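PDB 6GKV: coclaurine N-methyltransferase from Coptis japonica, which catalyses the transfer of a methyl group from S-adenosyl-L-methionine to the ring nitrogen of coclaurine and related tetrahydroisoquinolines in alkaloid biosynthesis. Local coordinates for residues D22-L27 and F326-M331; G92-F97 and W277-K282; Y235-L240 and D244-Y249; F334-N337 and E341-A344. All blocks are in the same frame, centred on the assembly; numbering follows the deposited sequence.

Contact 1: D22-L27 and F326-M331; sequences DDIKQL and FCLSGM. With F2W (6,7-dimethoxy-2-methyl-1,2,3,4-tetrahydroisoquinolin-2-ium), chain D.
Ile24 and Leu328 meet branch end to branch end, with Ile24 CD1 3.5 Å from Leu328 CD1. Leu328 CD1 also lies 3.6 Å from Ile24 CG2, so it sits against both arms of the isoleucine, and the two side chains cross at about a right angle. Leu328 reaches across with CG anti to its carbonyl carbon (chi1 -68°) and an extended chi2, which pushes CD1 forward to the isoleucine. Beside this pair Lys25, extended beyond CG, brings its far end across Met331 at a slant: Lys25 CE is 3.6 Å from Met331 CE, and Lys25 NZ hardly farther. The methionine is straight through chi2 and then bends at chi3 (66°), turning its methyl to the lysine. The Ile24-Leu328 part is purely apolar. The opposite flank of segment 326-331 lines the substrate pocket: Gly330 CA comes within 3.5 Å of CAM, a methoxy carbon of F2W, and the Phe326 ring has the same carbon over one face, offset toward the rim. The short helical segments cross at -50° with axes 10.1 Å apart. Helix 313-335 therefore lies between helix 21-39 and the ligand, while Leu14 of helix 2-16 packs on Ile24 and Leu292 of helix 281-297 on Leu328.

Contact 2: G92-F97 and W277-K282; sequences GSCCYF and WTLSGK. With SAH (S-adenosyl-L-homocysteine), chain C.
Leu279 divides its two methyls between Tyr96 and Cys94. Its CD1 lies at the edge of the Tyr96 ring, near the ring plane, 3.5 Å from Tyr96 CE2; CG follows at the same edge, so the leucine abuts the rim of the phenol. Leu279 CD2 takes the other partner, 4.1 Å from Cys94 SG. Both residues of the loop hold their side chains anti to the backbone N (chi1 -170° in Cys94, -163° in Tyr96), which brings sulfur and ring to the same leucine. With Leu279 cut back to an alanine, the Tyr96 edge and the Cys94 sulfur would probably lose their shared apolar partner, opening a gap between loop and strand. Just beyond the strand, Ser280 N-caps helix 281-297, its OG accepting from Lys282 N at 2.9 Å. At the start of the loop the cofactor product is held: Gly92 N donates to SAH OXT at 3.2 Å, and Ser93 OG lies by SAH O at a doubtfully short distance. The Tyr96 ring stacks on His283. The chemistry is therefore mixed: the side chains of Cys94 and Tyr96 pack apolarly on Leu279, while backbone N-H groups of the loop are hydrogen-bonded elsewhere, Cys94 N to Glu198, which also bonds F2W, and Cys95 N to Thr287.

Contact 3: Y235-L240 and D244-Y249; sequences YHYEPL and DWFTEY
Asp244, which heads an Asx motif, also ties its turn to segment 235-240, beside the substrate pocket. Asp244 OD2 accepts from Leu240 N across the contact at 2.8 Å, through its anti lone pair and nearly straight at 167°. The hydroxyl of Thr247 lies against the same oxygen, at a distance too short to be trusted. Asp244 OD1 serves the turn itself, accepting from Thr247 N at 3.0 Å from above the carboxylate plane and more weakly from Phe246 N. Leu240 N on one oxygen and Thr247 N on the other grip the buried carboxylate, which should limit its turning; CG anti to the backbone N (chi1 -179°) carries it to Leu240. In the opposing segment Tyr237 is the centre of an inverse gamma turn, and its ring receives Thr247 CG2 over the middle of one face, a CH-pi contact 3.6 Å from the centroid. With OG1 beside its own backbone N, Thr247 sends its hydroxyl to the aspartate and its methyl to the tyrosine. The phenol end of that ring reaches Phe246, Tyr237 OH lying 3.1 Å from Phe246 CE2. Arg35 of helix 21-39 bonds to Glu238 O, while Met333 of helix 313-335 packs against both Tyr237 and Phe246.

Contact 4: F334-N337 and E341-A344; sequences FGYN and EWMA
Phe334 and Trp342 bring their CA atoms within 5.0 Å where the end of helix 313-335 turns back into strand 342-350. A water bridges this corner: it lies within hydrogen-bonding distance of Phe334 O and Tyr336 O and accepts from Glu341 N at 3.0 Å; which carbonyl receives a proton is left open. The Phe334 ring carries Trp342 CB over one face, 4.1 Å from Phe334 CD2, and meets Met343 O at its edge, in plane. Tyr336 and Trp342 lie side by side and point the same way, with Tyr336 CB at the indole edge, 4.1 Å from Trp342 CE3. Glu341 presents CG to the edge of the Tyr336 ring, and its bend at chi2 (-67°) turns the carboxylate toward Asn337. Asn337 ND2 donates to Glu341 OE2 at 3.0 Å, nearly within its own amide plane but 29° out of the carboxylate plane, on the anti side. The other oxygen, OE1, is hydrogen-bonded to Tyr40 OH and His230 NE2. A leucine in place of Glu341 would probably leave the Asn337 amide, Tyr40 and His230 without the carboxylate oxygens they share between them. Trp342 NE1 is hydrogen-bonded to Tyr235 OH, and Phe334 meets Phe284 edge to face. The corner thus holds a buried carboxylate, its charge probably kept stable by three polar partners, beside apolar packing whose Phe334 lines the F2W pocket.

How the contacts relate
Contacts 1 and 4 follow one another on helix 313-335, their centres 13 Å apart, and the strand 342-350 that follows brings contact 4 beside contact 2, about 10 Å away between centres. There strands 342-350 and 272-279 are neighbours in the mixed seven-stranded sheet, linked by a probable hydrogen bond from Ala344 N to Leu279 O. Contact 3 is nested within the loops closed by contacts 1 and 2; it touches contact 1 through Phe246 and Ser329, and contact 4 through Tyr235 and Trp342. Helix 313-335 thus carries F2W-pocket residues of contacts 1 and 4 on one flank and backs onto helix 21-39 on the other, while the loop of contact 2 holds SAH.

Contact 1: D22-L27 and F326-M331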
# COMPACT_ATOMS: atom_id res chain seq x y z
N ASP A 22 12.24 -31.39 -14.13
CA ASP A 22 11.09 -31.55 -13.23
C ASP A 22 11.51 -31.69 -11.79
O ASP A 22 10.82 -31.19 -10.89
CB ASP A 22 10.27 -32.78 -13.62
CG ASP A 22 9.52 -32.58 -14.91
OD1 ASP A 22 9.42 -31.42 -15.36
OD2 ASP A 22 9.05 -33.58 -15.48
N ASP A 23 12.61 -32.40 -11.56
CA ASP A 23 13.17 -32.53 -10.23
C ASP A 23 13.61 -31.15 -9.71
O ASP A 23 13.57 -30.89 -8.51
CB ASP A 23 14.34 -33.51 -10.23
CG ASP A 23 13.90 -34.98 -10.34
OD1 ASP A 23 13.71 -35.48 -11.47
OD2 ASP A 23 13.78 -35.64 -9.29
N ILE A 24 14.05 -30.28 -10.62
CA ILE A 24 14.53 -28.95 -10.24
C ILE A 24 13.36 -28.07 -9.86
O ILE A 24 13.39 -27.39 -8.83
CB ILE A 24 15.34 -28.23 -11.36
CG1 ILE A 24 16.49 -29.09 -11.90
CG2 ILE A 24 15.87 -26.87 -10.87
CD1 ILE A 24 17.26 -28.40 -13.04
N LYS A 25 12.33 -28.10 -10.70
CA LYS A 25 11.08 -27.37 -10.43
C LYS A 25 10.45 -27.81 -9.11
O LYS A 25 10.08 -26.98 -8.28
CB LYS A 25 10.09 -27.58 -11.57
CG LYS A 25 10.46 -26.83 -12.88
CD LYS A 25 9.65 -27.38 -14.07
CE LYS A 25 9.82 -26.53 -15.31
NZ LYS A 25 9.08 -27.10 -16.49
N GLN A 26 10.35 -29.12 -8.90
CA GLN A 26 9.87 -29.64 -7.62
C GLN A 26 10.65 -29.09 -6.43
O GLN A 26 10.06 -28.74 -5.42
CB GLN A 26 9.93 -31.16 -7.61
CG GLN A 26 9.27 -31.78 -6.41
CD GLN A 26 9.20 -33.29 -6.50
OE1 GLN A 26 9.57 -34.00 -5.56
NE2 GLN A 26 8.75 -33.78 -7.64
N LEU A 27 11.98 -29.01 -6.53
CA LEU A 27 12.78 -28.56 -5.39
C LEU A 27 12.65 -27.05 -5.17
O LEU A 27 12.71 -26.57 -4.03
CB LEU A 27 14.26 -28.93 -5.58
CG LEU A 27 14.61 -30.42 -5.49
CD1 LEU A 27 16.06 -30.68 -5.86
CD2 LEU A 27 14.31 -30.94 -4.10
N PHE A 326 18.53 -19.78 -14.13
CA PHE A 326 18.03 -18.41 -14.16
C PHE A 326 16.56 -18.44 -14.52
O PHE A 326 15.69 -17.95 -13.81
CB PHE A 326 18.80 -17.60 -15.20
CG PHE A 326 18.45 -16.15 -15.24
CD1 PHE A 326 19.13 -15.24 -14.45
CD2 PHE A 326 17.46 -15.69 -16.10
CE1 PHE A 326 18.83 -13.88 -14.50
CE2 PHE A 326 17.15 -14.35 -16.15
CZ PHE A 326 17.84 -13.45 -15.35
N CYS A 327 16.31 -19.04 -15.68
CA CYS A 327 15.00 -19.14 -16.28
C CYS A 327 14.05 -20.08 -15.51
O CYS A 327 12.85 -19.83 -15.44
CB CYS A 327 15.17 -19.61 -17.73
SG CYS A 327 16.14 -18.51 -18.74
N LEU A 328 14.59 -21.13 -14.91
CA LEU A 328 13.77 -22.05 -14.13
C LEU A 328 13.32 -21.37 -12.85
O LEU A 328 12.14 -21.50 -12.46
CB LEU A 328 14.55 -23.33 -13.79
CG LEU A 328 14.94 -24.34 -14.88
CD1 LEU A 328 15.65 -25.47 -14.21
CD2 LEU A 328 13.73 -24.88 -15.63
N SER A 329 14.26 -20.67 -12.20
CA SER A 329 13.92 -19.83 -11.06
C SER A 329 12.80 -18.85 -11.43
O SER A 329 11.80 -18.74 -10.73
CB SER A 329 15.13 -19.05 -10.56
OG SER A 329 16.04 -19.92 -9.94
N GLY A 330 12.96 -18.16 -12.56
CA GLY A 330 11.94 -17.25 -13.04
C GLY A 330 10.61 -17.92 -13.30
O GLY A 330 9.56 -17.42 -12.88
N MET A 331 10.63 -19.05 -14.00
CA MET A 331 9.39 -19.78 -14.29
C MET A 331 8.59 -20.15 -13.05
O MET A 331 7.41 -19.87 -12.95
CB MET A 331 9.69 -21.06 -15.06
CG MET A 331 9.59 -20.91 -16.56
SD MET A 331 9.97 -22.47 -17.37
CE MET A 331 8.61 -23.47 -16.82
CAM F2W D . 14.54 -14.88 -13.23
OAK F2W D . 14.20 -14.30 -11.94
CAB F2W D . 14.39 -12.94 -11.97
CAA F2W D . 14.81 -12.25 -13.12
CAF F2W D . 14.98 -10.87 -13.03
CAJ F2W D . 15.35 -10.09 -14.11
CAI F2W D . 16.02 -8.71 -13.82
NAH F2W D . 15.03 -7.99 -13.01
CAO F2W D . 15.81 -6.82 -12.54
CAG F2W D . 14.98 -8.87 -11.85
CAE F2W D . 14.68 -10.20 -11.87
CAD F2W D . 14.29 -10.89 -10.73
CAC F2W D . 14.12 -12.26 -10.80
OAL F2W D . 13.74 -13.05 -9.74
CAN F2W D . 13.43 -12.42 -8.48

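Contact 2: G92-F97 and W277-K282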
# COMPACT_ATOMS: atom_id res chain seq x y z
N GLY A 92 15.38 -7.86 -21.45
CA GLY A 92 15.85 -8.71 -20.36
C GLY A 92 15.03 -8.48 -19.11
O GLY A 92 15.55 -8.45 -17.99
N SER A 93 13.72 -8.31 -19.33
CA SER A 93 12.76 -8.01 -18.28
C SER A 93 11.36 -8.50 -18.72
O SER A 93 11.17 -8.94 -19.86
CB SER A 93 12.74 -6.51 -18.00
OG SER A 93 12.61 -5.76 -19.21
N CYS A 94 10.38 -8.41 -17.82
CA CYS A 94 9.07 -9.04 -18.05
C CYS A 94 8.39 -8.70 -19.38
O CYS A 94 8.30 -7.54 -19.77
CB CYS A 94 8.14 -8.68 -16.90
SG CYS A 94 6.62 -9.62 -16.91
N CYS A 95 7.93 -9.72 -20.10
CA CYS A 95 7.16 -9.48 -21.32
C CYS A 95 5.67 -9.74 -21.06
O CYS A 95 5.30 -10.27 -20.02
CB CYS A 95 7.67 -10.35 -22.45
SG CYS A 95 9.38 -10.02 -22.79
N TYR A 96 4.84 -9.36 -22.02
CA TYR A 96 3.40 -9.40 -21.80
C TYR A 96 2.71 -10.36 -22.75
O TYR A 96 2.67 -10.14 -23.96
CB TYR A 96 2.82 -7.99 -21.94
CG TYR A 96 1.45 -7.87 -21.34
CD1 TYR A 96 0.31 -8.05 -22.13
CD2 TYR A 96 1.28 -7.61 -19.99
CE1 TYR A 96 -0.95 -7.95 -21.59
CE2 TYR A 96 0.02 -7.50 -19.44
CZ TYR A 96 -1.09 -7.67 -20.24
OH TYR A 96 -2.35 -7.56 -19.68
N PHE A 97 2.18 -11.44 -22.19
CA PHE A 97 1.47 -12.44 -22.96
C PHE A 97 -0.04 -12.31 -22.70
O PHE A 97 -0.52 -12.71 -21.63
CB PHE A 97 1.97 -13.86 -22.60
CG PHE A 97 3.45 -14.08 -22.84
CD1 PHE A 97 4.39 -13.60 -21.93
CD2 PHE A 97 3.89 -14.79 -23.94
CE1 PHE A 97 5.74 -13.81 -22.13
CE2 PHE A 97 5.25 -15.00 -24.15
CZ PHE A 97 6.18 -14.51 -23.24
N TRP A 277 -0.57 -0.02 -11.05
CA TRP A 277 -1.14 -1.24 -11.57
C TRP A 277 -0.28 -2.37 -11.03
O TRP A 277 0.87 -2.14 -10.68
CB TRP A 277 -1.09 -1.29 -13.09
CG TRP A 277 -1.66 -0.13 -13.83
CD1 TRP A 277 -2.86 -0.09 -14.48
CD2 TRP A 277 -1.03 1.13 -14.08
NE1 TRP A 277 -3.04 1.13 -15.09
CE2 TRP A 277 -1.91 1.92 -14.85
CE3 TRP A 277 0.21 1.71 -13.70
CZ2 TRP A 277 -1.63 3.22 -15.27
CZ3 TRP A 277 0.50 3.01 -14.11
CH2 TRP A 277 -0.42 3.74 -14.89
N THR A 278 -0.84 -3.57 -10.94
CA THR A 278 0.00 -4.75 -10.96
C THR A 278 -0.38 -5.58 -12.17
O THR A 278 -1.25 -5.21 -12.97
CB THR A 278 -0.11 -5.61 -9.71
OG1 THR A 278 -1.42 -6.19 -9.63
CG2 THR A 278 0.23 -4.80 -8.45
N LEU A 279 0.28 -6.73 -12.29
CA LEU A 279 0.28 -7.54 -13.49
C LEU A 279 0.64 -8.99 -13.09
O LEU A 279 1.60 -9.21 -12.35
CB LEU A 279 1.29 -6.93 -14.46
CG LEU A 279 1.73 -7.37 -15.84
CD1 LEU A 279 1.75 -6.16 -16.74
CD2 LEU A 279 3.13 -7.91 -15.72
N SER A 280 -0.15 -9.97 -13.54
CA SER A 280 0.06 -11.35 -13.08
C SER A 280 1.46 -11.91 -13.30
O SER A 280 2.07 -11.72 -14.36
CB SER A 280 -0.91 -12.31 -13.78
OG SER A 280 -0.44 -13.64 -13.58
N GLY A 281 1.95 -12.64 -12.31
CA GLY A 281 3.23 -13.34 -12.43
C GLY A 281 3.33 -14.35 -13.58
O GLY A 281 4.42 -14.88 -13.87
N LYS A 282 2.21 -14.61 -14.24
CA LYS A 282 2.18 -15.54 -15.37
C LYS A 282 2.93 -14.98 -16.57
O LYS A 282 3.42 -15.72 -17.42
CB LYS A 282 0.72 -15.85 -15.77
CG LYS A 282 0.08 -16.94 -14.94
CD LYS A 282 -0.99 -17.68 -15.75
CE LYS A 282 -2.09 -16.72 -16.20
NZ LYS A 282 -3.48 -17.21 -15.94
N SAH C . 15.90 -2.23 -18.23
CA SAH C . 16.44 -3.28 -19.08
CB SAH C . 17.27 -4.26 -18.26
CG SAH C . 16.79 -4.51 -16.83
SD SAH C . 17.99 -5.51 -15.91
C SAH C . 15.35 -4.04 -19.82
O SAH C . 14.19 -3.92 -19.42
OXT SAH C . 15.60 -4.76 -20.79
C5' SAH C . 18.62 -4.10 -14.96
C4' SAH C . 19.37 -3.05 -15.79
O4' SAH C . 19.86 -2.02 -14.95
C3' SAH C . 20.58 -3.63 -16.50
O3' SAH C . 20.71 -3.01 -17.75
C2' SAH C . 21.78 -3.22 -15.68
O2' SAH C . 22.88 -3.03 -16.53
C1' SAH C . 21.28 -1.91 -15.05
N9 SAH C . 21.89 -1.62 -13.74
C8 SAH C . 21.98 -2.42 -12.63
N7 SAH C . 22.63 -1.74 -11.65
C5 SAH C . 22.96 -0.51 -12.12
C6 SAH C . 23.64 0.58 -11.57
N6 SAH C . 24.10 0.54 -10.31
N1 SAH C . 23.83 1.72 -12.33
C2 SAH C . 23.36 1.77 -13.63
N3 SAH C . 22.70 0.70 -14.17
C4 SAH C . 22.51 -0.43 -13.44

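Contact 3: Y235-L240 and D244-Y249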
# COMPACT_ATOMS: atom_id res chain seq x y z
N TYR A 235 11.29 -8.18 0.97
CA TYR A 235 12.49 -8.75 1.61
C TYR A 235 13.78 -8.65 0.81
O TYR A 235 13.79 -8.72 -0.43
CB TYR A 235 12.24 -10.23 1.96
CG TYR A 235 11.83 -11.14 0.82
CD1 TYR A 235 10.56 -11.06 0.25
CD2 TYR A 235 12.69 -12.12 0.34
CE1 TYR A 235 10.17 -11.90 -0.79
CE2 TYR A 235 12.31 -12.97 -0.69
CZ TYR A 235 11.04 -12.86 -1.24
OH TYR A 235 10.66 -13.70 -2.26
N HIS A 236 14.86 -8.43 1.55
CA HIS A 236 16.22 -8.63 1.02
C HIS A 236 16.31 -10.05 0.47
O HIS A 236 15.83 -10.99 1.13
CB HIS A 236 17.28 -8.44 2.11
CG HIS A 236 17.49 -7.03 2.57
ND1 HIS A 236 18.19 -6.10 1.83
CD2 HIS A 236 17.15 -6.41 3.73
CE1 HIS A 236 18.25 -4.96 2.50
NE2 HIS A 236 17.62 -5.12 3.65
N TYR A 237 16.90 -10.25 -0.71
CA TYR A 237 17.06 -11.63 -1.19
C TYR A 237 18.29 -12.23 -0.50
O TYR A 237 19.36 -12.30 -1.08
CB TYR A 237 17.12 -11.71 -2.74
CG TYR A 237 16.32 -12.91 -3.22
CD1 TYR A 237 15.18 -13.26 -2.52
CD2 TYR A 237 16.64 -13.67 -4.37
CE1 TYR A 237 14.43 -14.33 -2.84
CE2 TYR A 237 15.82 -14.77 -4.74
CZ TYR A 237 14.72 -15.08 -3.95
OH TYR A 237 13.86 -16.14 -4.19
N GLU A 238 18.09 -12.61 0.77
CA GLU A 238 19.07 -13.32 1.61
C GLU A 238 18.47 -14.64 2.08
O GLU A 238 17.28 -14.70 2.32
CB GLU A 238 19.47 -12.50 2.85
CG GLU A 238 19.81 -11.04 2.61
CD GLU A 238 19.83 -10.21 3.90
OE1 GLU A 238 19.36 -10.70 4.95
OE2 GLU A 238 20.33 -9.05 3.86
N PRO A 239 19.29 -15.70 2.23
CA PRO A 239 18.76 -17.04 2.56
C PRO A 239 17.85 -17.09 3.80
O PRO A 239 18.16 -16.42 4.79
CB PRO A 239 20.03 -17.87 2.80
CG PRO A 239 21.07 -17.17 1.98
CD PRO A 239 20.76 -15.71 2.07
N LEU A 240 16.76 -17.87 3.74
CA LEU A 240 15.90 -18.08 4.90
C LEU A 240 16.70 -18.65 6.03
O LEU A 240 16.78 -18.10 7.13
CB LEU A 240 14.76 -19.05 4.60
CG LEU A 240 13.70 -18.63 3.61
CD1 LEU A 240 12.87 -19.83 3.23
CD2 LEU A 240 12.88 -17.64 4.31
N ASP A 244 18.14 -23.19 2.70
CA ASP A 244 17.71 -22.38 1.55
C ASP A 244 18.85 -22.26 0.54
O ASP A 244 19.75 -21.44 0.69
CB ASP A 244 17.27 -20.99 2.02
CG ASP A 244 16.78 -20.08 0.87
OD1 ASP A 244 16.73 -20.51 -0.30
OD2 ASP A 244 16.44 -18.90 1.17
N TRP A 245 18.78 -23.10 -0.49
CA TRP A 245 19.76 -23.08 -1.57
C TRP A 245 19.28 -22.18 -2.72
O TRP A 245 20.09 -21.74 -3.54
CB TRP A 245 20.02 -24.50 -2.09
CG TRP A 245 18.81 -25.12 -2.63
CD1 TRP A 245 17.88 -25.84 -1.93
CD2 TRP A 245 18.32 -25.03 -3.96
NE1 TRP A 245 16.84 -26.22 -2.76
CE2 TRP A 245 17.09 -25.72 -4.04
CE3 TRP A 245 18.80 -24.42 -5.14
CZ2 TRP A 245 16.33 -25.85 -5.20
CZ3 TRP A 245 18.05 -24.54 -6.33
CH2 TRP A 245 16.82 -25.24 -6.34
N PHE A 246 17.98 -21.89 -2.77
CA PHE A 246 17.37 -21.21 -3.91
C PHE A 246 17.66 -19.70 -3.96
O PHE A 246 17.81 -19.09 -5.04
CB PHE A 246 15.84 -21.45 -3.89
CG PHE A 246 15.08 -20.69 -4.97
CD1 PHE A 246 15.08 -21.14 -6.29
CD2 PHE A 246 14.34 -19.57 -4.66
CE1 PHE A 246 14.38 -20.46 -7.27
CE2 PHE A 246 13.66 -18.88 -5.64
CZ PHE A 246 13.68 -19.33 -6.95
N THR A 247 17.73 -19.08 -2.79
CA THR A 247 17.81 -17.62 -2.75
C THR A 247 19.09 -17.11 -3.42
O THR A 247 19.06 -16.10 -4.12
CB THR A 247 17.72 -17.09 -1.31
OG1 THR A 247 16.48 -17.53 -0.73
CG2 THR A 247 17.74 -15.58 -1.30
N GLU A 248 20.20 -17.83 -3.24
CA GLU A 248 21.46 -17.41 -3.88
C GLU A 248 21.85 -18.21 -5.12
O GLU A 248 22.91 -17.98 -5.69
CB GLU A 248 22.60 -17.46 -2.87
CG GLU A 248 22.64 -16.25 -1.97
CD GLU A 248 23.51 -16.45 -0.76
OE1 GLU A 248 24.13 -17.52 -0.65
OE2 GLU A 248 23.56 -15.53 0.09
N TYR A 249 21.01 -19.16 -5.52
CA TYR A 249 21.21 -19.96 -6.73
C TYR A 249 21.52 -19.10 -7.96
O TYR A 249 22.42 -19.41 -8.70
CB TYR A 249 19.95 -20.79 -6.96
CG TYR A 249 19.83 -21.74 -8.15
CD1 TYR A 249 20.89 -22.57 -8.59
CD2 TYR A 249 18.59 -21.90 -8.76
CE1 TYR A 249 20.69 -23.48 -9.65
CE2 TYR A 249 18.39 -22.79 -9.80
CZ TYR A 249 19.42 -23.58 -10.25
OH TYR A 249 19.14 -24.45 -11.29

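Contact 4: F334-N337 and E341-A344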
# COMPACT_ATOMS: atom_id res chain seq x y z
N PHE A 334 7.60 -16.87 -10.38
CA PHE A 334 6.55 -16.00 -10.84
C PHE A 334 5.28 -16.73 -11.25
O PHE A 334 4.20 -16.18 -11.16
CB PHE A 334 7.08 -15.14 -11.96
CG PHE A 334 8.02 -14.10 -11.46
CD1 PHE A 334 9.39 -14.39 -11.33
CD2 PHE A 334 7.54 -12.87 -11.02
CE1 PHE A 334 10.26 -13.46 -10.81
CE2 PHE A 334 8.42 -11.93 -10.50
CZ PHE A 334 9.77 -12.22 -10.40
N GLY A 335 5.40 -17.98 -11.70
CA GLY A 335 4.22 -18.75 -12.06
C GLY A 335 3.57 -19.42 -10.86
O GLY A 335 2.51 -20.02 -11.00
N TYR A 336 4.20 -19.32 -9.68
CA TYR A 336 3.69 -19.96 -8.47
C TYR A 336 2.24 -19.56 -8.19
O TYR A 336 1.85 -18.38 -8.41
CB TYR A 336 4.56 -19.61 -7.26
CG TYR A 336 4.42 -20.59 -6.11
CD1 TYR A 336 5.10 -21.81 -6.13
CD2 TYR A 336 3.60 -20.32 -5.01
CE1 TYR A 336 4.97 -22.71 -5.10
CE2 TYR A 336 3.47 -21.23 -3.96
CZ TYR A 336 4.16 -22.42 -4.02
OH TYR A 336 4.06 -23.33 -3.00
N ASN A 337 1.44 -20.52 -7.71
CA ASN A 337 -0.00 -20.31 -7.44
C ASN A 337 -0.73 -19.51 -8.50
O ASN A 337 -1.35 -18.51 -8.19
CB ASN A 337 -0.22 -19.60 -6.11
CG ASN A 337 0.04 -20.49 -4.93
OD1 ASN A 337 0.01 -21.73 -5.04
ND2 ASN A 337 0.31 -19.88 -3.78
N GLU A 341 1.20 -14.66 -6.58
CA GLU A 341 2.09 -14.47 -5.44
C GLU A 341 3.20 -13.46 -5.80
O GLU A 341 3.19 -12.32 -5.34
CB GLU A 341 2.70 -15.80 -5.00
CG GLU A 341 1.69 -16.81 -4.49
CD GLU A 341 1.04 -16.40 -3.17
OE1 GLU A 341 1.53 -15.45 -2.54
OE2 GLU A 341 0.06 -17.03 -2.76
N TRP A 342 4.17 -13.91 -6.58
CA TRP A 342 5.23 -13.05 -7.08
C TRP A 342 4.79 -12.54 -8.44
O TRP A 342 4.23 -13.29 -9.25
CB TRP A 342 6.56 -13.81 -7.17
CG TRP A 342 7.16 -14.10 -5.81
CD1 TRP A 342 7.87 -13.23 -5.03
CD2 TRP A 342 7.09 -15.34 -5.07
NE1 TRP A 342 8.25 -13.85 -3.86
CE2 TRP A 342 7.80 -15.12 -3.87
CE3 TRP A 342 6.55 -16.59 -5.34
CZ2 TRP A 342 7.95 -16.15 -2.92
CZ3 TRP A 342 6.71 -17.60 -4.39
CH2 TRP A 342 7.40 -17.37 -3.19
N MET A 343 5.01 -11.25 -8.68
CA MET A 343 4.45 -10.60 -9.85
C MET A 343 5.14 -9.27 -10.16
O MET A 343 6.18 -8.94 -9.58
CB MET A 343 2.95 -10.37 -9.65
CG MET A 343 2.59 -9.72 -8.29
SD MET A 343 0.81 -9.52 -8.01
CE MET A 343 0.36 -11.12 -7.36
N ALA A 344 4.52 -8.52 -11.07
CA ALA A 344 5.04 -7.24 -11.52
C ALA A 344 4.14 -6.06 -11.15
O ALA A 344 2.92 -6.11 -11.29
CB ALA A 344 5.26 -7.27 -13.02
O HOH W 1 3.07 -16.21 -8.30